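Long-range contacts in protection of telomeres protein 1 (Schizosaccharomyces pombe, PDB 1QZG), which binds single-stranded telomeric DNA of the G-rich strand, protects the 3' overhang at chromosome ends, and regulates telomerase and telomere length: residues Q128-L133 with R152-G157; W67-Y72 with N95-I100. One frame throughout, in Å; residues are numbered along the deposited sequence.

Contact 1. Residues Q128-L133 with R152-G157; sequences QFRYAL and RLMKTG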
ATOM      1  N   GLN C 128      -0.288  15.481  -1.855  1.00 24.54           N
ATOM      2  CA  GLN C 128       0.812  15.418  -0.905  1.00 24.90           C
ATOM      3  C   GLN C 128       1.006  14.066  -0.225  1.00 24.79           C
ATOM      4  O   GLN C 128       1.582  14.004   0.864  1.00 22.82           O
ATOM      5  CB  GLN C 128       0.624  16.495   0.172  1.00 29.29           C
ATOM      6  CG  GLN C 128      -0.434  17.533  -0.156  1.00 38.68           C
ATOM      7  CD  GLN C 128      -1.872  17.012  -0.118  1.00 42.17           C
ATOM      8  OE1 GLN C 128      -2.417  16.597  -1.142  1.00 41.61           O
ATOM      9  NE2 GLN C 128      -2.441  17.022   1.047  1.00 46.17           N
ATOM     10  N   PHE C 129       0.554  12.984  -0.854  1.00 23.27           N
ATOM     11  CA  PHE C 129       0.697  11.669  -0.232  1.00 22.04           C
ATOM     12  C   PHE C 129       2.152  11.332   0.062  1.00 21.53           C
ATOM     13  O   PHE C 129       3.070  11.803  -0.616  1.00 21.88           O
ATOM     14  CB  PHE C 129       0.103  10.578  -1.099  1.00 21.44           C
ATOM     15  CG  PHE C 129       1.029   9.967  -2.114  1.00 21.06           C
ATOM     16  CD1 PHE C 129       1.706   8.780  -1.821  1.00 20.99           C
ATOM     17  CD2 PHE C 129       1.206  10.547  -3.368  1.00 20.48           C
ATOM     18  CE1 PHE C 129       2.544   8.175  -2.766  1.00 20.34           C
ATOM     19  CE2 PHE C 129       2.036   9.958  -4.323  1.00 21.19           C
ATOM     20  CZ  PHE C 129       2.707   8.764  -4.024  1.00 21.96           C
ATOM     21  N   ARG C 130       2.354  10.500   1.079  1.00 20.73           N
ATOM     22  CA  ARG C 130       3.673  10.054   1.494  1.00 21.44           C
ATOM     23  C   ARG C 130       3.662   8.533   1.526  1.00 23.13           C
ATOM     24  O   ARG C 130       2.590   7.915   1.470  1.00 23.18           O
ATOM     25  CB  ARG C 130       3.997  10.599   2.885  1.00 24.52           C
ATOM     26  CG  ARG C 130       4.068  12.120   2.956  1.00 29.44           C
ATOM     27  CD  ARG C 130       5.259  12.652   2.175  1.00 32.17           C
ATOM     28  NE  ARG C 130       5.325  14.112   2.192  1.00 36.29           N
ATOM     29  CZ  ARG C 130       5.016  14.889   1.156  1.00 37.40           C
ATOM     30  NH1 ARG C 130       4.617  14.352   0.009  1.00 37.96           N
ATOM     31  NH2 ARG C 130       5.101  16.206   1.266  1.00 36.42           N
ATOM     32  N   TYR C 131       4.839   7.921   1.610  1.00 21.61           N
ATOM     33  CA  TYR C 131       4.905   6.469   1.638  1.00 22.49           C
ATOM     34  C   TYR C 131       6.188   5.906   2.236  1.00 22.83           C
ATOM     35  O   TYR C 131       7.194   6.616   2.386  1.00 20.62           O
ATOM     36  CB  TYR C 131       4.737   5.910   0.218  1.00 20.13           C
ATOM     37  CG  TYR C 131       5.999   5.964  -0.621  1.00 20.60           C
ATOM     38  CD1 TYR C 131       6.870   4.877  -0.676  1.00 20.49           C
ATOM     39  CD2 TYR C 131       6.341   7.118  -1.332  1.00 22.28           C
ATOM     40  CE1 TYR C 131       8.053   4.934  -1.415  1.00 20.90           C
ATOM     41  CE2 TYR C 131       7.528   7.189  -2.074  1.00 21.55           C
ATOM     42  CZ  TYR C 131       8.373   6.092  -2.107  1.00 22.24           C
ATOM     43  OH  TYR C 131       9.538   6.146  -2.824  1.00 22.37           O
ATOM     44  N   ALA C 132       6.116   4.629   2.601  1.00 23.40           N
ATOM     45  CA  ALA C 132       7.250   3.880   3.126  1.00 24.67           C
ATOM     46  C   ALA C 132       7.157   2.546   2.389  1.00 23.50           C
ATOM     47  O   ALA C 132       6.071   1.955   2.269  1.00 23.05           O
ATOM     48  CB  ALA C 132       7.126   3.678   4.638  1.00 24.90           C
ATOM     49  N   LEU C 133       8.295   2.081   1.884  1.00 23.99           N
ATOM     50  CA  LEU C 133       8.370   0.838   1.129  1.00 25.75           C
ATOM     51  C   LEU C 133       9.440  -0.072   1.756  1.00 25.61           C
ATOM     52  O   LEU C 133      10.539   0.381   2.059  1.00 25.47           O
ATOM     53  CB  LEU C 133       8.763   1.167  -0.311  1.00 25.68           C
ATOM     54  CG  LEU C 133       8.266   0.390  -1.525  1.00 27.95           C
ATOM     55  CD1 LEU C 133       9.446  -0.120  -2.335  1.00 27.82           C
ATOM     56  CD2 LEU C 133       7.365  -0.735  -1.090  1.00 25.18           C
ATOM     57  N   ARG C 152       8.752  12.053  -1.202  1.00 26.61           N
ATOM     58  CA  ARG C 152       7.557  11.569  -0.477  1.00 26.33           C
ATOM     59  C   ARG C 152       7.809  10.534   0.657  1.00 27.35           C
ATOM     60  O   ARG C 152       6.850  10.026   1.242  1.00 26.46           O
ATOM     61  CB  ARG C 152       6.541  10.966  -1.453  1.00 23.13           C
ATOM     62  CG  ARG C 152       5.839  11.983  -2.315  1.00 21.75           C
ATOM     63  CD  ARG C 152       5.237  11.313  -3.545  1.00 21.40           C
ATOM     64  NE  ARG C 152       4.849  12.270  -4.551  1.00 21.53           N
ATOM     65  CZ  ARG C 152       3.876  13.158  -4.391  1.00 23.03           C
ATOM     66  NH1 ARG C 152       3.202  13.209  -3.249  1.00 22.05           N
ATOM     67  NH2 ARG C 152       3.594  14.012  -5.367  1.00 22.74           N
ATOM     68  N   LEU C 153       9.057  10.222   0.975  1.00 28.56           N
ATOM     69  CA  LEU C 153       9.361   9.211   1.981  1.00 32.03           C
ATOM     70  C   LEU C 153       9.016   9.608   3.399  1.00 33.82           C
ATOM     71  O   LEU C 153       9.240  10.741   3.813  1.00 35.13           O
ATOM     72  CB  LEU C 153      10.839   8.831   1.940  1.00 32.46           C
ATOM     73  CG  LEU C 153      11.373   8.122   0.700  1.00 35.12           C
ATOM     74  CD1 LEU C 153      12.828   7.741   0.893  1.00 35.68           C
ATOM     75  CD2 LEU C 153      10.539   6.880   0.377  1.00 34.52           C
ATOM     76  N   MET C 154       8.474   8.655   4.147  1.00 36.15           N
ATOM     77  CA  MET C 154       8.122   8.856   5.524  1.00 38.02           C
ATOM     78  C   MET C 154       9.146   8.190   6.403  1.00 38.36           C
ATOM     79  O   MET C 154       9.585   7.086   6.084  1.00 38.89           O
ATOM     80  CB  MET C 154       6.776   8.229   5.852  1.00 40.66           C
ATOM     81  CG  MET C 154       5.608   8.779   5.099  1.00 42.63           C
ATOM     82  SD  MET C 154       4.124   7.769   5.312  1.00 45.94           S
ATOM     83  CE  MET C 154       4.024   7.686   7.100  1.00 44.51           C
ATOM     84  N   LYS C 155       9.532   8.835   7.495  1.00 38.40           N
ATOM     85  CA  LYS C 155      10.480   8.221   8.401  1.00 39.73           C
ATOM     86  C   LYS C 155       9.628   7.244   9.200  1.00 39.35           C
ATOM     87  O   LYS C 155       8.528   7.578   9.634  1.00 38.49           O
ATOM     88  CB  LYS C 155      11.107   9.270   9.316  1.00 39.36           C
ATOM     89  N   THR C 156      10.120   6.025   9.360  1.00 39.88           N
ATOM     90  CA  THR C 156       9.389   5.012  10.102  1.00 40.36           C
ATOM     91  C   THR C 156      10.308   4.397  11.143  1.00 41.80           C
ATOM     92  O   THR C 156      11.526   4.560  11.075  1.00 41.46           O
ATOM     93  CB  THR C 156       8.883   3.904   9.163  1.00 38.38           C
ATOM     94  OG1 THR C 156       9.988   3.366   8.426  1.00 38.54           O
ATOM     95  CG2 THR C 156       7.849   4.458   8.192  1.00 37.78           C
ATOM     96  N   GLY C 157       9.719   3.691  12.104  1.00 43.34           N
ATOM     97  CA  GLY C 157      10.507   3.062  13.146  1.00 45.99           C
ATOM     98  C   GLY C 157      10.315   1.557  13.220  1.00 48.24           C
ATOM     99  O   GLY C 157      10.014   0.902  12.215  1.00 47.57           O
TER

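Contact 2. Residues W67-Y72 with N95-I100; sequences WVTTVY and NDLPVI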
ATOM      1  N   TRP C  67       2.904  12.104 -13.387  1.00 21.72           N
ATOM      2  CA  TRP C  67       3.632  10.863 -13.317  1.00 21.88           C
ATOM      3  C   TRP C  67       2.676   9.905 -12.618  1.00 20.61           C
ATOM      4  O   TRP C  67       1.957  10.316 -11.708  1.00 17.22           O
ATOM      5  CB  TRP C  67       4.908  11.015 -12.502  1.00 23.38           C
ATOM      6  CG  TRP C  67       5.971  11.688 -13.271  1.00 26.60           C
ATOM      7  CD1 TRP C  67       6.220  13.024 -13.308  1.00 26.94           C
ATOM      8  CD2 TRP C  67       6.905  11.077 -14.172  1.00 27.84           C
ATOM      9  NE1 TRP C  67       7.246  13.294 -14.177  1.00 26.64           N
ATOM     10  CE2 TRP C  67       7.686  12.115 -14.722  1.00 29.55           C
ATOM     11  CE3 TRP C  67       7.152   9.754 -14.573  1.00 28.50           C
ATOM     12  CZ2 TRP C  67       8.700  11.876 -15.658  1.00 30.05           C
ATOM     13  CZ3 TRP C  67       8.164   9.516 -15.504  1.00 30.88           C
ATOM     14  CH2 TRP C  67       8.921  10.577 -16.035  1.00 29.14           C
ATOM     15  N   VAL C  68       2.636   8.647 -13.041  1.00 19.46           N
ATOM     16  CA  VAL C  68       1.707   7.716 -12.408  1.00 21.24           C
ATOM     17  C   VAL C  68       2.246   6.307 -12.256  1.00 23.15           C
ATOM     18  O   VAL C  68       3.007   5.829 -13.098  1.00 23.25           O
ATOM     19  CB  VAL C  68       0.358   7.689 -13.199  1.00 24.30           C
ATOM     20  CG1 VAL C  68       0.614   7.263 -14.641  1.00 24.32           C
ATOM     21  CG2 VAL C  68      -0.655   6.754 -12.547  1.00 21.32           C
ATOM     22  N   THR C  69       1.834   5.672 -11.172  1.00 23.55           N
ATOM     23  CA  THR C  69       2.203   4.305 -10.898  1.00 24.18           C
ATOM     24  C   THR C  69       0.953   3.685 -10.290  1.00 24.14           C
ATOM     25  O   THR C  69       0.236   4.331  -9.521  1.00 23.72           O
ATOM     26  CB  THR C  69       3.393   4.203  -9.915  1.00 25.69           C
ATOM     27  OG1 THR C  69       3.825   2.836  -9.846  1.00 34.19           O
ATOM     28  CG2 THR C  69       2.989   4.685  -8.531  1.00 28.19           C
ATOM     29  N   THR C  70       0.687   2.427 -10.617  1.00 22.23           N
ATOM     30  CA  THR C  70      -0.479   1.730 -10.095  1.00 22.93           C
ATOM     31  C   THR C  70       0.004   0.588  -9.242  1.00 24.14           C
ATOM     32  O   THR C  70       0.960  -0.107  -9.588  1.00 24.36           O
ATOM     33  CB  THR C  70      -1.381   1.237 -11.215  1.00 24.80           C
ATOM     34  OG1 THR C  70      -1.826   2.348 -12.007  1.00 28.56           O
ATOM     35  CG2 THR C  70      -2.580   0.505 -10.636  1.00 23.86           C
ATOM     36  N   VAL C  71      -0.661   0.362  -8.115  1.00 20.66           N
ATOM     37  CA  VAL C  71      -0.327  -0.748  -7.242  1.00 21.48           C
ATOM     38  C   VAL C  71      -1.631  -1.386  -6.791  1.00 21.54           C
ATOM     39  O   VAL C  71      -2.655  -0.712  -6.639  1.00 19.06           O
ATOM     40  CB  VAL C  71       0.448  -0.297  -5.980  1.00 23.55           C
ATOM     41  CG1 VAL C  71       1.705   0.463  -6.383  1.00 26.74           C
ATOM     42  CG2 VAL C  71      -0.421   0.571  -5.075  1.00 23.47           C
ATOM     43  N   TYR C  72      -1.573  -2.685  -6.556  1.00 21.07           N
ATOM     44  CA  TYR C  72      -2.685  -3.417  -6.029  1.00 23.41           C
ATOM     45  C   TYR C  72      -2.239  -3.840  -4.662  1.00 24.00           C
ATOM     46  O   TYR C  72      -1.297  -4.624  -4.540  1.00 23.74           O
ATOM     47  CB  TYR C  72      -3.031  -4.625  -6.920  1.00 24.53           C
ATOM     48  CG  TYR C  72      -3.798  -4.250  -8.167  1.00 27.76           C
ATOM     49  CD1 TYR C  72      -3.150  -3.706  -9.277  1.00 27.25           C
ATOM     50  CD2 TYR C  72      -5.184  -4.413  -8.224  1.00 30.81           C
ATOM     51  CE1 TYR C  72      -3.868  -3.336 -10.416  1.00 32.46           C
ATOM     52  CE2 TYR C  72      -5.909  -4.042  -9.359  1.00 32.46           C
ATOM     53  CZ  TYR C  72      -5.245  -3.505 -10.446  1.00 34.02           C
ATOM     54  OH  TYR C  72      -5.965  -3.127 -11.560  1.00 39.81           O
ATOM     55  N   ASN C  95       8.899  12.752 -10.991  1.00 27.72           N
ATOM     56  CA  ASN C  95       8.713  11.337 -10.706  1.00 29.03           C
ATOM     57  C   ASN C  95       9.338  10.939  -9.376  1.00 27.54           C
ATOM     58  O   ASN C  95      10.452  10.432  -9.331  1.00 26.71           O
ATOM     59  CB  ASN C  95       9.299  10.495 -11.835  1.00 30.18           C
ATOM     60  CG  ASN C  95       8.878   9.038 -11.760  1.00 32.57           C
ATOM     61  OD1 ASN C  95       9.123   8.269 -12.688  1.00 33.61           O
ATOM     62  ND2 ASN C  95       8.245   8.653 -10.656  1.00 30.97           N
ATOM     63  N   ASP C  96       8.608  11.175  -8.290  1.00 28.03           N
ATOM     64  CA  ASP C  96       9.094  10.818  -6.967  1.00 27.05           C
ATOM     65  C   ASP C  96       8.195   9.749  -6.354  1.00 26.47           C
ATOM     66  O   ASP C  96       8.058   9.651  -5.133  1.00 25.33           O
ATOM     67  CB  ASP C  96       9.140  12.052  -6.066  1.00 30.08           C
ATOM     68  CG  ASP C  96       7.796  12.736  -5.936  1.00 33.78           C
ATOM     69  OD1 ASP C  96       6.796  12.237  -6.506  1.00 36.57           O
ATOM     70  OD2 ASP C  96       7.746  13.781  -5.258  1.00 35.55           O
ATOM     71  N   LEU C  97       7.596   8.939  -7.219  1.00 24.58           N
ATOM     72  CA  LEU C  97       6.702   7.869  -6.794  1.00 22.75           C
ATOM     73  C   LEU C  97       7.477   6.655  -6.317  1.00 23.75           C
ATOM     74  O   LEU C  97       8.663   6.502  -6.629  1.00 21.05           O
ATOM     75  CB  LEU C  97       5.806   7.451  -7.962  1.00 21.10           C
ATOM     76  CG  LEU C  97       4.970   8.576  -8.572  1.00 22.28           C
ATOM     77  CD1 LEU C  97       4.297   8.089  -9.832  1.00 23.10           C
ATOM     78  CD2 LEU C  97       3.946   9.062  -7.558  1.00 19.57           C
ATOM     79  N   PRO C  98       6.811   5.769  -5.549  1.00 21.83           N
ATOM     80  CA  PRO C  98       7.456   4.561  -5.046  1.00 21.58           C
ATOM     81  C   PRO C  98       8.054   3.797  -6.213  1.00 19.87           C
ATOM     82  O   PRO C  98       7.420   3.663  -7.257  1.00 21.42           O
ATOM     83  CB  PRO C  98       6.296   3.780  -4.418  1.00 21.18           C
ATOM     84  CG  PRO C  98       5.401   4.859  -3.912  1.00 21.09           C
ATOM     85  CD  PRO C  98       5.425   5.872  -5.051  1.00 21.93           C
ATOM     86  N   VAL C  99       9.276   3.314  -6.041  1.00 21.14           N
ATOM     87  CA  VAL C  99       9.924   2.530  -7.074  1.00 20.89           C
ATOM     88  C   VAL C  99       9.816   1.105  -6.560  1.00 21.46           C
ATOM     89  O   VAL C  99      10.566   0.686  -5.682  1.00 22.66           O
ATOM     90  CB  VAL C  99      11.410   2.910  -7.252  1.00 19.05           C
ATOM     91  CG1 VAL C  99      12.069   1.950  -8.230  1.00 20.25           C
ATOM     92  CG2 VAL C  99      11.520   4.341  -7.755  1.00 22.28           C
ATOM     93  N   ILE C 100       8.855   0.371  -7.102  1.00 21.16           N
ATOM     94  CA  ILE C 100       8.612  -0.993  -6.680  1.00 21.44           C
ATOM     95  C   ILE C 100       9.348  -1.975  -7.552  1.00 23.49           C
ATOM     96  O   ILE C 100       9.341  -1.858  -8.778  1.00 25.01           O
ATOM     97  CB  ILE C 100       7.109  -1.278  -6.711  1.00 21.86           C
ATOM     98  CG1 ILE C 100       6.419  -0.335  -5.716  1.00 20.79           C
ATOM     99  CG2 ILE C 100       6.839  -2.748  -6.397  1.00 18.34           C
ATOM    100  CD1 ILE C 100       4.933  -0.235  -5.884  1.00 23.70           C
TER
HETATM  101  O   HOH W   1       6.977   1.587  -9.000  1.00 36.32           O

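Contact 1. Residues Q128-L133 with R152-G157
Arg152 and Tyr131 join strand 129-133 of the OB-fold barrel to the loop that leads into helix 158-175. The strand pairs with 106-109 on one side. On its other side it meets 152-157 through a single beta bridge, Tyr131 with Leu153. Tyr131 N donates to Arg152 O at 2.9 Å, and Met154 N donates to Tyr131 O at 3.0 Å. The two chains run 42° apart, and no longer ladder forms.

The tight part lies around Arg152. Its chain is extended from CG to NE and crosses the Phe129 side chain at about a right angle. CD sits over one face of the Phe129 ring, 3.9 Å from the centroid, as a CH-pi contact. Beyond CD the guanidinium runs nearly parallel to the ring, 10° apart, but is shifted outward, with Phe129 CE2 beneath its rim. Each of its nitrogens has a partner: Asp96 for NE in a salt bridge, Ser91 OG for NH2, and Asp127 O, with Phe129 O, for NH1. Two residues on from Phe129, the Tyr131 ring has Leu153 CD2 over one face, 3.4 Å from its CZ. Tyr131 OH is hydrogen-bonded to Gln148 OE1. Met154 CG packs closely on Arg130 CB, at 3.3 Å.

The solvent side is looser. Beside the Arg152 end, Gln128 is exposed, turns away from the loop and packs on a guanine base of the bound DNA. At the far end Thr156 CG2 reaches Ala132 CB at 3.7 Å. Arg130 is partly exposed. A bend at chi2 (-68°) carries its guanidinium back to Phe129 O, which thus accepts from two arginines. Arg130 NH1 approaches from above the carbonyl plane. Arg152 NH1 lies in that plane, on a lone pair of Phe129 O, at 3.0 Å.

Contact 2. Residues W67-Y72 with N95-I100
Residues 67-72, on strand 67-74 of the OB-fold barrel, are faced by the irregular chain 95-100, which diverges from them. The spacing grows from 5.7 Å between Trp67 CA and Asn95 CA to 9.0 Å between Val71 CA and Ile100 CA. No direct hydrogen bond joins the two backbones. The strand takes its backbone partners from 43-59 and 85-91.

Trp67, Thr69 and Val71 point to the loop. Val68 and Thr70 point away and pack on a sugar and a phosphate of the bound DNA. Asn95 CB lies over the face of the indole six-membered ring, 3.6 Å from its centroid, as a CH-pi contact. Chi1 of -167° swings Asn95 CG away from its backbone N, and the amide, tilted 24° from the ring, brings OD1 to the rim, 3.1 Å from Trp67 CE3. Leu97 CD1 is pressed against the strand backbone, 3.6 Å from Val68 C. Thr69 CG2 lies alongside Leu97, against its CB and CD1. Thr69 OG1 bonds Thr55 O. At the wide end Ile100 CD1 meets Val71 CG1 at 3.3 Å, closer than usual van der Waals contact. One water donates to Pro98 O, accepts from Ile100 N at 2.9 Å, and makes a weak, 3.5 Å bond to Thr69 OG1.

How the contacts relate
Both contacts pack loop chain against strands of the same barrel sheet, and their centres lie 13 Å apart. Contact 2 is the more buried and is largely apolar, with a water in place of direct hydrogen bonds. Contact 1 is only partly buried and is more polar, with backbone bonds and an arginine bound on several sides. The two share a border. Arg152 NE of contact 1 bonds Asp96 OD1 of contact 2 at 2.8 Å. Next to the salt bridge Phe129 CZ packs on Leu97 CD2 at 3.8 Å; further along, Tyr131 OH lies against Pro98 CA. Loop 95-100 therefore sits between residues 67-72, on strand 67-74, and the elements of contact 1.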